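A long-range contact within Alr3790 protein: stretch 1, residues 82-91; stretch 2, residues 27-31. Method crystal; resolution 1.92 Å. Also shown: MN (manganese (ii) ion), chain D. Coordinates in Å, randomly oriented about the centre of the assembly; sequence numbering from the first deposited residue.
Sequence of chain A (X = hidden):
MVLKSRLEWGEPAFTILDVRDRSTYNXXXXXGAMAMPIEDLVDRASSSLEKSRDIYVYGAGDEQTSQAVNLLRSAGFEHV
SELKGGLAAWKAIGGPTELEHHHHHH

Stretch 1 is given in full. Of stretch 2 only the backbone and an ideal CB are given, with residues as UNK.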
# COMPACT_ATOMS: atom_id res chain seq x y z
N GLU A 82 9.75 1.77 0.90
CA GLU A 82 8.76 2.40 1.75
C GLU A 82 8.49 3.86 1.36
O GLU A 82 9.40 4.57 0.93
CB GLU A 82 9.28 2.35 3.19
CG GLU A 82 9.76 0.96 3.60
CD GLU A 82 11.05 0.96 4.39
OE1 GLU A 82 11.00 0.95 5.64
OE2 GLU A 82 12.13 0.97 3.76
N LEU A 83 7.24 4.28 1.46
CA LEU A 83 6.90 5.67 1.22
C LEU A 83 6.80 6.24 2.63
O LEU A 83 5.76 6.12 3.28
CB LEU A 83 5.56 5.82 0.50
CG LEU A 83 5.52 5.50 -0.99
CD1 LEU A 83 4.09 5.70 -1.48
CD2 LEU A 83 6.49 6.39 -1.78
N LYS A 84 7.91 6.81 3.09
CA LYS A 84 7.99 7.39 4.43
C LYS A 84 6.91 8.43 4.71
O LYS A 84 6.66 9.32 3.89
CB LYS A 84 9.38 8.03 4.65
CG LYS A 84 10.52 7.03 4.76
CD LYS A 84 11.15 6.70 3.42
CE LYS A 84 12.41 7.52 3.18
NZ LYS A 84 13.45 7.25 4.23
N GLY A 85 6.28 8.31 5.87
CA GLY A 85 5.22 9.23 6.24
C GLY A 85 3.86 8.83 5.70
O GLY A 85 2.85 9.45 6.03
N GLY A 86 3.83 7.81 4.84
CA GLY A 86 2.59 7.34 4.26
C GLY A 86 1.73 8.37 3.57
O GLY A 86 2.21 9.31 2.93
N LEU A 87 0.42 8.20 3.71
CA LEU A 87 -0.58 9.07 3.11
C LEU A 87 -0.48 10.53 3.53
O LEU A 87 -0.73 11.43 2.72
CB LEU A 87 -1.97 8.53 3.44
CG LEU A 87 -3.20 9.27 2.91
CD1 LEU A 87 -3.22 9.24 1.38
CD2 LEU A 87 -4.46 8.61 3.46
N ALA A 88 -0.12 10.76 4.79
CA ALA A 88 0.01 12.12 5.30
C ALA A 88 1.17 12.85 4.63
O ALA A 88 1.06 14.03 4.29
CB ALA A 88 0.22 12.09 6.81
N ALA A 89 2.28 12.14 4.46
CA ALA A 89 3.46 12.71 3.83
C ALA A 89 3.16 12.98 2.37
O ALA A 89 3.65 13.95 1.79
CB ALA A 89 4.64 11.75 3.96
N TRP A 90 2.33 12.12 1.78
CA TRP A 90 1.94 12.25 0.38
C TRP A 90 1.06 13.48 0.19
O TRP A 90 1.28 14.27 -0.73
CB TRP A 90 1.21 10.98 -0.07
CG TRP A 90 0.77 10.98 -1.48
CD1 TRP A 90 -0.48 11.28 -1.96
CD2 TRP A 90 1.55 10.60 -2.63
NE1 TRP A 90 -0.52 11.10 -3.32
CE2 TRP A 90 0.71 10.69 -3.76
CE3 TRP A 90 2.88 10.19 -2.80
CZ2 TRP A 90 1.16 10.38 -5.05
CZ3 TRP A 90 3.33 9.88 -4.08
CH2 TRP A 90 2.46 9.98 -5.19
N LYS A 91 0.06 13.65 1.06
CA LYS A 91 -0.83 14.81 0.97
C LYS A 91 -0.05 16.09 1.26
O LYS A 91 -0.36 17.14 0.71
CB LYS A 91 -1.98 14.69 1.97
CG LYS A 91 -3.07 13.72 1.54
CD LYS A 91 -4.17 13.65 2.60
CE LYS A 91 -5.37 12.87 2.09
NZ LYS A 91 -6.45 12.78 3.12
N UNK A 27 -11.59 5.33 2.69
CA UNK A 27 -11.68 6.71 3.18
C UNK A 27 -10.73 7.65 2.49
O UNK A 27 -10.80 8.86 2.67
CB UNK A 27 -11.41 6.75 4.69
N UNK A 28 -9.82 7.09 1.71
CA UNK A 28 -8.84 7.90 1.01
C UNK A 28 -7.50 7.21 0.87
O UNK A 28 -6.90 6.78 1.86
CB UNK A 28 -8.66 9.24 1.73
N UNK A 29 -7.04 7.11 -0.36
CA UNK A 29 -5.75 6.49 -0.63
C UNK A 29 -5.03 7.23 -1.74
O UNK A 29 -5.63 8.07 -2.42
CB UNK A 29 -5.92 5.02 -1.00
N UNK A 30 -3.76 6.92 -1.93
CA UNK A 30 -2.96 7.53 -2.98
C UNK A 30 -3.59 7.12 -4.31
O UNK A 30 -3.89 5.95 -4.54
CB UNK A 30 -1.49 7.11 -2.89
N UNK A 31 -3.80 8.10 -5.18
CA UNK A 31 -4.41 7.83 -6.47
C UNK A 31 -3.65 6.73 -7.19
O UNK A 31 -2.43 6.81 -7.36
CB UNK A 31 -4.45 9.10 -7.32
MN MN D . -15.38 5.08 5.76

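At position 27 the CA-to-CB bond runs sideways to stretch 1, and nothing of that stretch lies within 5.5 Å of the ideal CB. What the visible atoms do offer is the manganese ion on the open side, a hard cation that favours oxygen ligands. A carboxylate would suit best, Asp or Glu as reach allows. The residue is Asp-27, whose OD1 binds MN at 2.1 Å, while OD2 accepts a hydrogen bond of 2.7 Å from water 2, itself a ligand of the metal. Its backbone O receives a hydrogen bond from water 1 at 2.6 Å, and the same water accepts a weak one from Lys-91 NZ at 3.4 Å, so a single water links the two stretches.

Position 28 has phi/psi of 146/125. With such a phi a CB would be jammed against the carbonyl O of the residue before, so the backbone alone calls for glycine, even though the ideal CB is 4.4 Å from Lys-91 NZ and 4.6 Å from Leu-87 CD2. Gly-28 is the deposited residue; it is the first after a helix to leave helical angles. Its carbonyl lies close to stretch 1, with O 3.4 Å from Leu-87 CD2.

At position 29, in a strand, CA-to-CB points away from stretch 1, which therefore hardly restricts the choice; polar, aromatic or aliphatic residues could all be accommodated as far as this contact goes. His-29 takes chi1 p, and its ND1 donates to the backbone O of residue 30 at 2.9 Å, while NE2 is hydrogen-bonded elsewhere in the structure.

Position 30 is the centre of the contact. Its CB points toward stretch 1, into a hollow lined by Leu-83, Leu-87 and the indole of Trp-90, with the ideal CB 4.1 Å from Trp-90 NE1. An apolar side chain of moderate size is wanted: Val, Leu, Ile or Met would be reasonable, with beta branching well suited to a strand. The residue is Ile-30, chi1 m and chi2 t. CG1 sits 3.7 Å from the centroid of the five-membered ring of Trp-90, almost on the ring normal, a CH-pi contact, and CG2 packs on the face 3.6 Å from Trp-90 CE2. CD1 reaches Leu-83 CD1 at 3.8 Å, and CG1 lies 4.2 Å from Leu-87 CD1.

At position 31 CA-to-CB turns sideways and meets nothing of stretch 1, leaving room for many side chains. Met-31, present as selenomethionine, extends with chi1 and chi2 both t, its end leading away.

Stretch 2 (27-31) DGHIM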
# COMPACT_ATOMS: atom_id res chain seq x y z
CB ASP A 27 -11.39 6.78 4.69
CG ASP A 27 -12.45 6.10 5.52
OD1 ASP A 27 -13.56 5.92 4.99
OD2 ASP A 27 -12.18 5.77 6.69
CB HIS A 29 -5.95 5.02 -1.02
CG HIS A 29 -6.84 4.83 -2.21
ND1 HIS A 29 -6.38 4.93 -3.51
CD2 HIS A 29 -8.15 4.52 -2.31
CE1 HIS A 29 -7.37 4.69 -4.35
NE2 HIS A 29 -8.46 4.43 -3.64
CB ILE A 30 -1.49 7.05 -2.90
CG1 ILE A 30 -0.82 7.63 -1.65
CG2 ILE A 30 -0.73 7.45 -4.16
CD1 ILE A 30 0.65 7.25 -1.48
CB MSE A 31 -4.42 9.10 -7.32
CG MSE A 31 -5.05 8.94 -8.70
SE MSE A 31 -5.24 10.65 -9.62
CE MSE A 31 -6.59 11.44 -8.48
O HOH W 1 -9.27 10.97 2.92
O HOH W 2 -14.52 5.12 7.91
O HOH W 3 -14.34 2.97 5.62
O HOH W 4 -16.41 6.96 5.76
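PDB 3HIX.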